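Local coordinates for protein nitrate reductase (Ulva prolifera, PDB 5YLY) that catalyses the first step of nitrate assimilation, probably reducing nitrate to nitrite with NADH, and here carries FAD in its cytochrome b5 reductase domain, at residues D47-F53 and F102-I108; E84-Y90 and K122-L127. All blocks are in the same frame, centred on the assembly; numbering follows the deposited sequence.

Contact 1: D47-F53 and F102-I108; sequences DVTLFRF and FDLVVKI. With FAD (flavin-adenine dinucleotide), chain C.
Arg52 and Asp103 face each other across two antiparallel strands and form a two-pronged salt bridge. Arg52 NE meets Asp103 OD1 at 2.8 Å on the syn side, but tilted 30° out of the carboxylate plane. Arg52 NH2 reaches Asp103 OD2 at 3.0 Å, from above the carboxylate plane. Both oxygens lie in the guanidinium plane, and NH1 goes to Glu40. At the other end Lys107 NZ approaches Asp47 OD2 at 3.1 Å, again from above the carboxylate plane. The same amine binds Asp205.

Thr49 with Val106, Phe51 with Leu104 and Phe53 with Phe102 are hydrogen-bonded pairs. The two strands are neighbours in the six-stranded antiparallel barrel of the FAD-binding domain. Strand 101-107 uses its other edge for the flavin. Val105 O accepts a hydrogen bond from FAD N3 at 2.8 Å, and Lys107 N donates to FAD O2 at 3.0 Å.

Apolar contacts lie on both faces. Phe102 has CG between its backbone N and carbonyl carbon (chi1 63°), which brings one ring face against Phe53 CB, 3.5 Å from Phe102 CZ. The two rings are slid apart and barely overlap. Val106 CB and Ile108 CD1 meet the edge of Phe51. On the opposite face, Val48 CG1 touches Val105 CG1 at 3.6 Å.

Contact 2: E84-Y90 and K122-L127; sequences EVVMRAY and KFSQIL. With FAD (flavin-adenine dinucleotide), chain C.
Tyr90 and Phe123 meet edge to edge. Tyr90 OH lies in the plane of the Phe123 ring, 3.4 Å from Phe123 CD2, and that carbon sits near the Tyr90 plane. FAD O2' lies over one face of Tyr90, and FAD N3 is at its edge. Arg88 CG and Val86 O come to the Phe123 ring obliquely. The Arg88 guanidinium is turned 41° from this ring and has FAD O1A at its edge, in plane.

The end of strand 85-90 leads through the Arg-x-Tyr-Thr motif of this flavoprotein family (Arg88 to Thr91), and the Gly-x-x-Ser motif runs from Gly121 into the start of helix 122-129. Together they hold the FAD diphosphate. The Arg88 chain bends at chi2 (-69°), runs past Phe123 with CG 3.5 Å from Phe123 CB, and brings NE to FAD O1P at 2.8 Å. This bond and those of NE and NH2 to FAD O2A are weak in angle. Arg88 NH1 turns back to Met87 O. A leucine in place of Arg88 would probably leave the diphosphate short of positive charge and Met87 O without this donor.

Tyr90 OH shares a hydrogen bond with FAD O4' at 2.8 Å. Val86 CG1 packs on Phe123 CD1 at 3.6 Å, and its CG2 touches Ile126 CD1. At the outer end Lys122 NZ meets the syn lone pair of Glu84 OE2, though Glu84 is poorly ordered.

The helix start supplies backbone donors. Lys122 N binds FAD O1A at 2.9 Å, Phe123 N binds O1P and Ser124 N binds O2P. The helix dipole would probably strengthen this grip. Ser124 OG, also hydrogen-bonded to Tyr109 N, gives O2P a second bond of 2.7 Å.

Contacts 1 and 2 lie in the same FAD-binding domain, their centres 12 Å apart. Their segments alternate along the chain: 47-53, 84-90, 102-108, then 122-127. Strands 85-90 and 101-107 come at the two ends of the strand order in the six-stranded antiparallel barrel sheet, where Leu104 CD2 packs on Tyr90 CB. Helix 122-129 follows strand 101-107 and joins the two contacts. Its Leu127 O lies 3.1 Å from Phe51 CE1, and Ser124 CB lies 3.3 Å from Lys107 O. Both contacts touch one FAD. Contact 1 holds the pyrimidine end of the flavin, while contact 2 holds the ribityl chain and the diphosphate.

Contact 1: D47-F53 and F102-I108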
loop_
_atom_site.group_PDB
_atom_site.type_symbol
_atom_site.label_atom_id
_atom_site.label_comp_id
_atom_site.label_asym_id
_atom_site.label_seq_id
_atom_site.Cartn_x
_atom_site.Cartn_y
_atom_site.Cartn_z
ATOM N N ASP A 47 10.042 -13.642 -6.289
ATOM C CA ASP A 47 9.097 -12.912 -7.144
ATOM C C ASP A 47 8.731 -11.528 -6.631
ATOM O O ASP A 47 7.681 -10.997 -7.023
ATOM C CB ASP A 47 7.836 -13.745 -7.394
ATOM C CG ASP A 47 6.989 -14.055 -6.172
ATOM O OD1 ASP A 47 7.435 -13.745 -5.037
ATOM O OD2 ASP A 47 5.909 -14.649 -6.341
ATOM N N VAL A 48 9.563 -10.945 -5.724
ATOM C CA VAL A 48 9.369 -9.582 -5.229
ATOM C C VAL A 48 10.688 -8.854 -5.439
ATOM O O VAL A 48 11.738 -9.347 -4.999
ATOM C CB VAL A 48 8.881 -9.481 -3.756
ATOM C CG1 VAL A 48 8.642 -8.019 -3.356
ATOM C CG2 VAL A 48 7.612 -10.320 -3.540
ATOM N N THR A 49 10.635 -7.717 -6.143
ATOM C CA THR A 49 11.821 -6.903 -6.409
ATOM C C THR A 49 11.631 -5.499 -5.932
ATOM O O THR A 49 10.536 -4.929 -6.084
ATOM C CB THR A 49 12.180 -6.943 -7.907
ATOM O OG1 THR A 49 12.445 -8.304 -8.293
ATOM C CG2 THR A 49 13.427 -6.069 -8.243
ATOM N N LEU A 50 12.718 -4.908 -5.378
ATOM C CA LEU A 50 12.723 -3.491 -4.996
ATOM C C LEU A 50 13.420 -2.737 -6.126
ATOM O O LEU A 50 14.527 -3.115 -6.542
ATOM C CB LEU A 50 13.461 -3.242 -3.659
ATOM C CG LEU A 50 13.434 -1.774 -3.206
ATOM C CD1 LEU A 50 13.219 -1.619 -1.680
ATOM C CD2 LEU A 50 14.689 -0.985 -3.734
ATOM N N PHE A 51 12.750 -1.712 -6.658
ATOM C CA PHE A 51 13.298 -0.879 -7.724
ATOM C C PHE A 51 13.587 0.472 -7.107
ATOM O O PHE A 51 12.673 1.107 -6.578
ATOM C CB PHE A 51 12.277 -0.715 -8.872
ATOM C CG PHE A 51 11.965 -2.013 -9.559
ATOM C CD1 PHE A 51 12.747 -2.460 -10.620
ATOM C CD2 PHE A 51 10.931 -2.827 -9.104
ATOM C CE1 PHE A 51 12.467 -3.679 -11.244
ATOM C CE2 PHE A 51 10.666 -4.059 -9.703
ATOM C CZ PHE A 51 11.441 -4.484 -10.772
ATOM N N ARG A 52 14.848 0.919 -7.181
ATOM C CA ARG A 52 15.199 2.207 -6.603
ATOM C C ARG A 52 15.390 3.176 -7.732
ATOM O O ARG A 52 16.317 3.007 -8.527
ATOM C CB ARG A 52 16.476 2.087 -5.740
ATOM C CG ARG A 52 16.877 3.434 -5.093
ATOM C CD ARG A 52 17.769 3.216 -3.859
ATOM N NE ARG A 52 17.029 2.498 -2.808
ATOM C CZ ARG A 52 17.480 1.442 -2.131
ATOM N NH1 ARG A 52 18.710 0.979 -2.345
ATOM N NH2 ARG A 52 16.715 0.862 -1.208
ATOM N N PHE A 53 14.496 4.167 -7.840
ATOM C CA PHE A 53 14.505 5.136 -8.928
ATOM C C PHE A 53 15.013 6.460 -8.450
ATOM O O PHE A 53 14.554 6.966 -7.429
ATOM C CB PHE A 53 13.089 5.320 -9.542
ATOM C CG PHE A 53 12.656 4.195 -10.444
ATOM C CD1 PHE A 53 13.087 4.139 -11.768
ATOM C CD2 PHE A 53 11.834 3.181 -9.967
ATOM C CE1 PHE A 53 12.677 3.101 -12.606
ATOM C CE2 PHE A 53 11.411 2.154 -10.816
ATOM C CZ PHE A 53 11.827 2.130 -12.129
ATOM N N PHE A 102 13.127 7.198 -4.829
ATOM C CA PHE A 102 12.001 6.481 -4.237
ATOM C C PHE A 102 12.212 5.006 -4.505
ATOM O O PHE A 102 12.839 4.620 -5.516
ATOM C CB PHE A 102 10.621 6.951 -4.723
ATOM C CG PHE A 102 10.338 6.765 -6.198
ATOM C CD1 PHE A 102 9.802 5.580 -6.674
ATOM C CD2 PHE A 102 10.613 7.776 -7.108
ATOM C CE1 PHE A 102 9.549 5.404 -8.050
ATOM C CE2 PHE A 102 10.331 7.620 -8.473
ATOM C CZ PHE A 102 9.788 6.444 -8.941
ATOM N N ASP A 103 11.642 4.188 -3.631
ATOM C CA ASP A 103 11.746 2.738 -3.755
ATOM C C ASP A 103 10.384 2.182 -4.043
ATOM O O ASP A 103 9.453 2.542 -3.345
ATOM C CB ASP A 103 12.199 2.142 -2.410
ATOM C CG ASP A 103 13.623 2.428 -2.020
ATOM O OD1 ASP A 103 14.338 3.081 -2.817
ATOM O OD2 ASP A 103 14.008 2.050 -0.899
ATOM N N LEU A 104 10.286 1.233 -4.981
ATOM C CA LEU A 104 9.026 0.556 -5.257
ATOM C C LEU A 104 9.254 -0.887 -4.884
ATOM O O LEU A 104 10.245 -1.469 -5.321
ATOM C CB LEU A 104 8.650 0.557 -6.758
ATOM C CG LEU A 104 8.493 1.858 -7.465
ATOM C CD1 LEU A 104 8.125 1.563 -8.923
ATOM C CD2 LEU A 104 7.408 2.757 -6.769
ATOM N N VAL A 105 8.319 -1.485 -4.147
ATOM C CA VAL A 105 8.386 -2.925 -3.873
ATOM C C VAL A 105 7.297 -3.509 -4.752
ATOM O O VAL A 105 6.131 -3.132 -4.620
ATOM C CB VAL A 105 8.221 -3.213 -2.359
ATOM C CG1 VAL A 105 7.958 -4.695 -2.104
ATOM C CG2 VAL A 105 9.457 -2.744 -1.615
ATOM N N VAL A 106 7.687 -4.368 -5.718
ATOM C CA VAL A 106 6.776 -4.865 -6.727
ATOM C C VAL A 106 6.708 -6.387 -6.746
ATOM O O VAL A 106 7.730 -7.063 -6.850
ATOM C CB VAL A 106 7.104 -4.269 -8.152
ATOM C CG1 VAL A 106 6.126 -4.767 -9.222
ATOM C CG2 VAL A 106 7.146 -2.728 -8.136
ATOM N N LYS A 107 5.487 -6.914 -6.699
ATOM C CA LYS A 107 5.250 -8.353 -6.876
ATOM C C LYS A 107 5.322 -8.623 -8.400
ATOM O O LYS A 107 4.565 -8.024 -9.177
ATOM C CB LYS A 107 3.851 -8.721 -6.332
ATOM C CG LYS A 107 3.478 -10.209 -6.542
ATOM C CD LYS A 107 4.271 -11.153 -5.671
ATOM C CE LYS A 107 3.456 -12.403 -5.370
ATOM N NZ LYS A 107 4.101 -13.216 -4.303
ATOM N N ILE A 108 6.231 -9.509 -8.829
ATOM C CA ILE A 108 6.394 -9.834 -10.255
ATOM C C ILE A 108 5.494 -10.994 -10.619
ATOM O O ILE A 108 5.634 -12.081 -10.063
ATOM C CB ILE A 108 7.896 -10.082 -10.642
ATOM C CG1 ILE A 108 8.864 -9.024 -10.033
ATOM C CG2 ILE A 108 8.070 -10.182 -12.171
ATOM C CD1 ILE A 108 8.602 -7.531 -10.348
HETATM P PA FAD C . -1.736 -7.095 -15.222
HETATM O O1A FAD C . -1.262 -7.341 -16.606
HETATM O O2A FAD C . -2.479 -5.793 -15.034
HETATM O O5B FAD C . -2.624 -8.374 -14.763
HETATM C C5B FAD C . -3.866 -8.174 -14.054
HETATM C C4B FAD C . -3.935 -9.082 -12.851
HETATM O O4B FAD C . -3.756 -10.463 -13.238
HETATM C C3B FAD C . -2.874 -8.859 -11.783
HETATM O O3B FAD C . -3.162 -7.723 -10.970
HETATM C C2B FAD C . -2.922 -10.181 -11.012
HETATM O O2B FAD C . -3.917 -10.177 -9.996
HETATM C C1B FAD C . -3.276 -11.196 -12.118
HETATM N N9A FAD C . -2.161 -12.044 -12.543
HETATM C C8A FAD C . -1.495 -11.987 -13.740
HETATM N N7A FAD C . -0.509 -12.846 -13.845
HETATM C C5A FAD C . -0.519 -13.509 -12.628
HETATM C C6A FAD C . 0.319 -14.503 -12.078
HETATM N N6A FAD C . 1.473 -14.887 -12.629
HETATM N N1A FAD C . 0.013 -14.976 -10.849
HETATM C C2A FAD C . -1.034 -14.450 -10.198
HETATM N N3A FAD C . -1.859 -13.475 -10.593
HETATM C C4A FAD C . -1.546 -13.042 -11.823
HETATM N N1 FAD C . 1.652 -3.379 -6.935
HETATM C C2 FAD C . 2.889 -3.670 -6.420
HETATM O O2 FAD C . 3.476 -4.712 -6.750
HETATM N N3 FAD C . 3.491 -2.779 -5.518
HETATM C C4 FAD C . 2.939 -1.583 -5.064
HETATM O O4 FAD C . 3.576 -0.834 -4.349
HETATM C C4X FAD C . 1.607 -1.298 -5.595
HETATM N N5 FAD C . 0.996 -0.211 -5.189
HETATM C C5X FAD C . -0.292 0.036 -5.669
HETATM C C6 FAD C . -0.969 1.179 -5.218
HETATM C C7 FAD C . -2.256 1.473 -5.668
HETATM C C7M FAD C . -2.954 2.697 -5.129
HETATM C C8 FAD C . -2.894 0.603 -6.595
HETATM C C8M FAD C . -4.273 0.917 -7.144
HETATM C C9 FAD C . -2.229 -0.544 -7.026
HETATM C C9A FAD C . -0.933 -0.832 -6.576
HETATM N N10 FAD C . -0.211 -1.982 -7.025
HETATM C C10 FAD C . 1.050 -2.261 -6.539
HETATM C "C1'" FAD C . -0.711 -2.835 -8.118
HETATM C "C2'" FAD C . -0.247 -2.364 -9.498
HETATM O "O2'" FAD C . -0.942 -1.178 -9.888
HETATM C "C3'" FAD C . -0.439 -3.425 -10.582
HETATM O "O3'" FAD C . -1.813 -3.785 -10.668
HETATM C "C4'" FAD C . 0.447 -4.663 -10.416
HETATM O "O4'" FAD C . 1.815 -4.269 -10.520
HETATM C "C5'" FAD C . 0.164 -5.752 -11.432
HETATM O "O5'" FAD C . 0.135 -5.162 -12.750
HETATM P P FAD C . 0.633 -5.976 -14.046
HETATM O O1P FAD C . 0.638 -5.068 -15.215
HETATM O O2P FAD C . 1.912 -6.718 -13.743
HETATM O O3P FAD C . -0.517 -7.062 -14.190
#

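Contact 2: E84-Y90 and K122-L127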
loop_
_atom_site.group_PDB
_atom_site.type_symbol
_atom_site.label_atom_id
_atom_site.label_comp_id
_atom_site.label_asym_id
_atom_site.label_seq_id
_atom_site.Cartn_x
_atom_site.Cartn_y
_atom_site.Cartn_z
ATOM N N GLU A 84 3.785 0.459 -27.475
ATOM C CA GLU A 84 2.660 0.389 -26.560
ATOM C C GLU A 84 3.070 1.070 -25.271
ATOM O O GLU A 84 4.156 0.800 -24.755
ATOM C CB GLU A 84 2.297 -1.080 -26.281
ATOM C CG GLU A 84 1.052 -1.281 -25.432
ATOM C CD GLU A 84 0.762 -2.701 -24.979
ATOM O OE1 GLU A 84 1.489 -3.634 -25.393
ATOM O OE2 GLU A 84 -0.202 -2.874 -24.199
ATOM N N VAL A 85 2.216 1.960 -24.763
ATOM C CA VAL A 85 2.466 2.637 -23.480
ATOM C C VAL A 85 1.697 1.839 -22.427
ATOM O O VAL A 85 0.497 1.607 -22.601
ATOM C CB VAL A 85 2.047 4.131 -23.504
ATOM C CG1 VAL A 85 2.426 4.824 -22.205
ATOM C CG2 VAL A 85 2.657 4.866 -24.691
ATOM N N VAL A 86 2.392 1.382 -21.355
ATOM C CA VAL A 86 1.783 0.580 -20.291
ATOM C C VAL A 86 1.983 1.370 -19.008
ATOM O O VAL A 86 3.094 1.842 -18.758
ATOM C CB VAL A 86 2.412 -0.851 -20.191
ATOM C CG1 VAL A 86 1.677 -1.715 -19.159
ATOM C CG2 VAL A 86 2.433 -1.542 -21.559
ATOM N N MET A 87 0.909 1.524 -18.231
ATOM C CA MET A 87 0.884 2.338 -17.014
ATOM C C MET A 87 0.179 1.591 -15.881
ATOM O O MET A 87 -0.854 0.954 -16.140
ATOM C CB MET A 87 0.138 3.646 -17.387
ATOM C CG MET A 87 -0.197 4.611 -16.244
ATOM S SD MET A 87 -1.606 5.655 -16.792
ATOM C CE MET A 87 -2.972 4.630 -16.321
ATOM N N ARG A 88 0.702 1.712 -14.628
ATOM C CA ARG A 88 0.090 1.129 -13.434
ATOM C C ARG A 88 0.332 2.062 -12.258
ATOM O O ARG A 88 1.328 2.801 -12.260
ATOM C CB ARG A 88 0.644 -0.276 -13.102
ATOM C CG ARG A 88 0.403 -1.353 -14.160
ATOM C CD ARG A 88 -1.051 -1.771 -14.311
ATOM N NE ARG A 88 -1.189 -2.887 -15.253
ATOM C CZ ARG A 88 -1.462 -2.784 -16.556
ATOM N NH1 ARG A 88 -1.630 -1.592 -17.120
ATOM N NH2 ARG A 88 -1.555 -3.870 -17.306
ATOM N N ALA A 89 -0.549 1.996 -11.250
ATOM C CA ALA A 89 -0.425 2.751 -10.008
ATOM C C ALA A 89 0.543 2.052 -9.045
ATOM O O ALA A 89 0.525 0.835 -8.955
ATOM C CB ALA A 89 -1.780 2.865 -9.336
ATOM N N TYR A 90 1.366 2.821 -8.314
ATOM C CA TYR A 90 2.277 2.284 -7.282
ATOM C C TYR A 90 2.363 3.258 -6.134
ATOM O O TYR A 90 2.388 4.485 -6.339
ATOM C CB TYR A 90 3.705 1.982 -7.801
ATOM C CG TYR A 90 3.696 0.869 -8.811
ATOM C CD1 TYR A 90 3.662 -0.472 -8.406
ATOM C CD2 TYR A 90 3.588 1.142 -10.175
ATOM C CE1 TYR A 90 3.526 -1.503 -9.333
ATOM C CE2 TYR A 90 3.513 0.108 -11.114
ATOM C CZ TYR A 90 3.422 -1.204 -10.686
ATOM O OH TYR A 90 3.239 -2.188 -11.631
ATOM N N LYS A 122 1.546 -7.790 -17.182
ATOM C CA LYS A 122 2.223 -6.975 -18.195
ATOM C C LYS A 122 3.308 -6.015 -17.644
ATOM O O LYS A 122 4.468 -6.123 -18.042
ATOM C CB LYS A 122 1.185 -6.216 -19.041
ATOM C CG LYS A 122 1.759 -5.559 -20.294
ATOM C CD LYS A 122 0.751 -5.489 -21.437
ATOM C CE LYS A 122 -0.377 -4.499 -21.240
ATOM N NZ LYS A 122 -1.392 -4.603 -22.334
ATOM N N PHE A 123 2.928 -5.071 -16.776
ATOM C CA PHE A 123 3.844 -4.060 -16.280
ATOM C C PHE A 123 4.840 -4.567 -15.232
ATOM O O PHE A 123 5.995 -4.111 -15.255
ATOM C CB PHE A 123 3.087 -2.836 -15.778
ATOM C CG PHE A 123 3.946 -1.595 -15.779
ATOM C CD1 PHE A 123 4.427 -1.062 -16.978
ATOM C CD2 PHE A 123 4.331 -0.996 -14.581
ATOM C CE1 PHE A 123 5.254 0.064 -16.977
ATOM C CE2 PHE A 123 5.128 0.149 -14.584
ATOM C CZ PHE A 123 5.570 0.680 -15.784
ATOM N N SER A 124 4.440 -5.503 -14.337
ATOM C CA SER A 124 5.427 -6.031 -13.374
ATOM C C SER A 124 6.587 -6.763 -14.108
ATOM O O SER A 124 7.736 -6.636 -13.685
ATOM C CB SER A 124 4.781 -6.900 -12.299
ATOM O OG SER A 124 4.097 -8.001 -12.870
ATOM N N GLN A 125 6.306 -7.450 -15.249
ATOM C CA GLN A 125 7.378 -8.089 -16.029
ATOM C C GLN A 125 8.189 -7.016 -16.782
ATOM O O GLN A 125 9.406 -7.149 -16.906
ATOM C CB GLN A 125 6.839 -9.166 -16.988
ATOM C CG GLN A 125 6.230 -10.340 -16.266
ATOM C CD GLN A 125 5.600 -11.319 -17.228
ATOM O OE1 GLN A 125 6.227 -12.286 -17.641
ATOM N NE2 GLN A 125 4.338 -11.109 -17.583
ATOM N N ILE A 126 7.529 -5.920 -17.238
ATOM C CA ILE A 126 8.259 -4.821 -17.882
ATOM C C ILE A 126 9.281 -4.266 -16.887
ATOM O O ILE A 126 10.449 -4.105 -17.238
ATOM C CB ILE A 126 7.302 -3.727 -18.431
ATOM C CG1 ILE A 126 6.618 -4.233 -19.728
ATOM C CG2 ILE A 126 8.054 -2.401 -18.686
ATOM C CD1 ILE A 126 5.344 -3.440 -20.099
ATOM N N LEU A 127 8.833 -3.983 -15.641
ATOM C CA LEU A 127 9.707 -3.479 -14.584
ATOM C C LEU A 127 10.832 -4.469 -14.297
ATOM O O LEU A 127 11.997 -4.085 -14.328
ATOM C CB LEU A 127 8.908 -3.215 -13.307
ATOM C CG LEU A 127 7.898 -2.049 -13.373
ATOM C CD1 LEU A 127 7.117 -1.963 -12.045
ATOM C CD2 LEU A 127 8.630 -0.710 -13.656
HETATM P PA FAD C . -1.736 -7.095 -15.222
HETATM O O1A FAD C . -1.262 -7.341 -16.606
HETATM O O2A FAD C . -2.479 -5.793 -15.034
HETATM O O5B FAD C . -2.624 -8.374 -14.763
HETATM C C5B FAD C . -3.866 -8.174 -14.054
HETATM C C4B FAD C . -3.935 -9.082 -12.851
HETATM O O4B FAD C . -3.756 -10.463 -13.238
HETATM C C3B FAD C . -2.874 -8.859 -11.783
HETATM O O3B FAD C . -3.162 -7.723 -10.970
HETATM C C2B FAD C . -2.922 -10.181 -11.012
HETATM O O2B FAD C . -3.917 -10.177 -9.996
HETATM C C1B FAD C . -3.276 -11.196 -12.118
HETATM N N9A FAD C . -2.161 -12.044 -12.543
HETATM C C8A FAD C . -1.495 -11.987 -13.740
HETATM N N7A FAD C . -0.509 -12.846 -13.845
HETATM C C5A FAD C . -0.519 -13.509 -12.628
HETATM C C6A FAD C . 0.319 -14.503 -12.078
HETATM N N6A FAD C . 1.473 -14.887 -12.629
HETATM N N1A FAD C . 0.013 -14.976 -10.849
HETATM C C2A FAD C . -1.034 -14.450 -10.198
HETATM N N3A FAD C . -1.859 -13.475 -10.593
HETATM C C4A FAD C . -1.546 -13.042 -11.823
HETATM N N1 FAD C . 1.652 -3.379 -6.935
HETATM C C2 FAD C . 2.889 -3.670 -6.420
HETATM O O2 FAD C . 3.476 -4.712 -6.750
HETATM N N3 FAD C . 3.491 -2.779 -5.518
HETATM C C4 FAD C . 2.939 -1.583 -5.064
HETATM O O4 FAD C . 3.576 -0.834 -4.349
HETATM C C4X FAD C . 1.607 -1.298 -5.595
HETATM N N5 FAD C . 0.996 -0.211 -5.189
HETATM C C5X FAD C . -0.292 0.036 -5.669
HETATM C C6 FAD C . -0.969 1.179 -5.218
HETATM C C7 FAD C . -2.256 1.473 -5.668
HETATM C C7M FAD C . -2.954 2.697 -5.129
HETATM C C8 FAD C . -2.894 0.603 -6.595
HETATM C C8M FAD C . -4.273 0.917 -7.144
HETATM C C9 FAD C . -2.229 -0.544 -7.026
HETATM C C9A FAD C . -0.933 -0.832 -6.576
HETATM N N10 FAD C . -0.211 -1.982 -7.025
HETATM C C10 FAD C . 1.050 -2.261 -6.539
HETATM C "C1'" FAD C . -0.711 -2.835 -8.118
HETATM C "C2'" FAD C . -0.247 -2.364 -9.498
HETATM O "O2'" FAD C . -0.942 -1.178 -9.888
HETATM C "C3'" FAD C . -0.439 -3.425 -10.582
HETATM O "O3'" FAD C . -1.813 -3.785 -10.668
HETATM C "C4'" FAD C . 0.447 -4.663 -10.416
HETATM O "O4'" FAD C . 1.815 -4.269 -10.520
HETATM C "C5'" FAD C . 0.164 -5.752 -11.432
HETATM O "O5'" FAD C . 0.135 -5.162 -12.750
HETATM P P FAD C . 0.633 -5.976 -14.046
HETATM O O1P FAD C . 0.638 -5.068 -15.215
HETATM O O2P FAD C . 1.912 -6.718 -13.743
HETATM O O3P FAD C . -0.517 -7.062 -14.190
#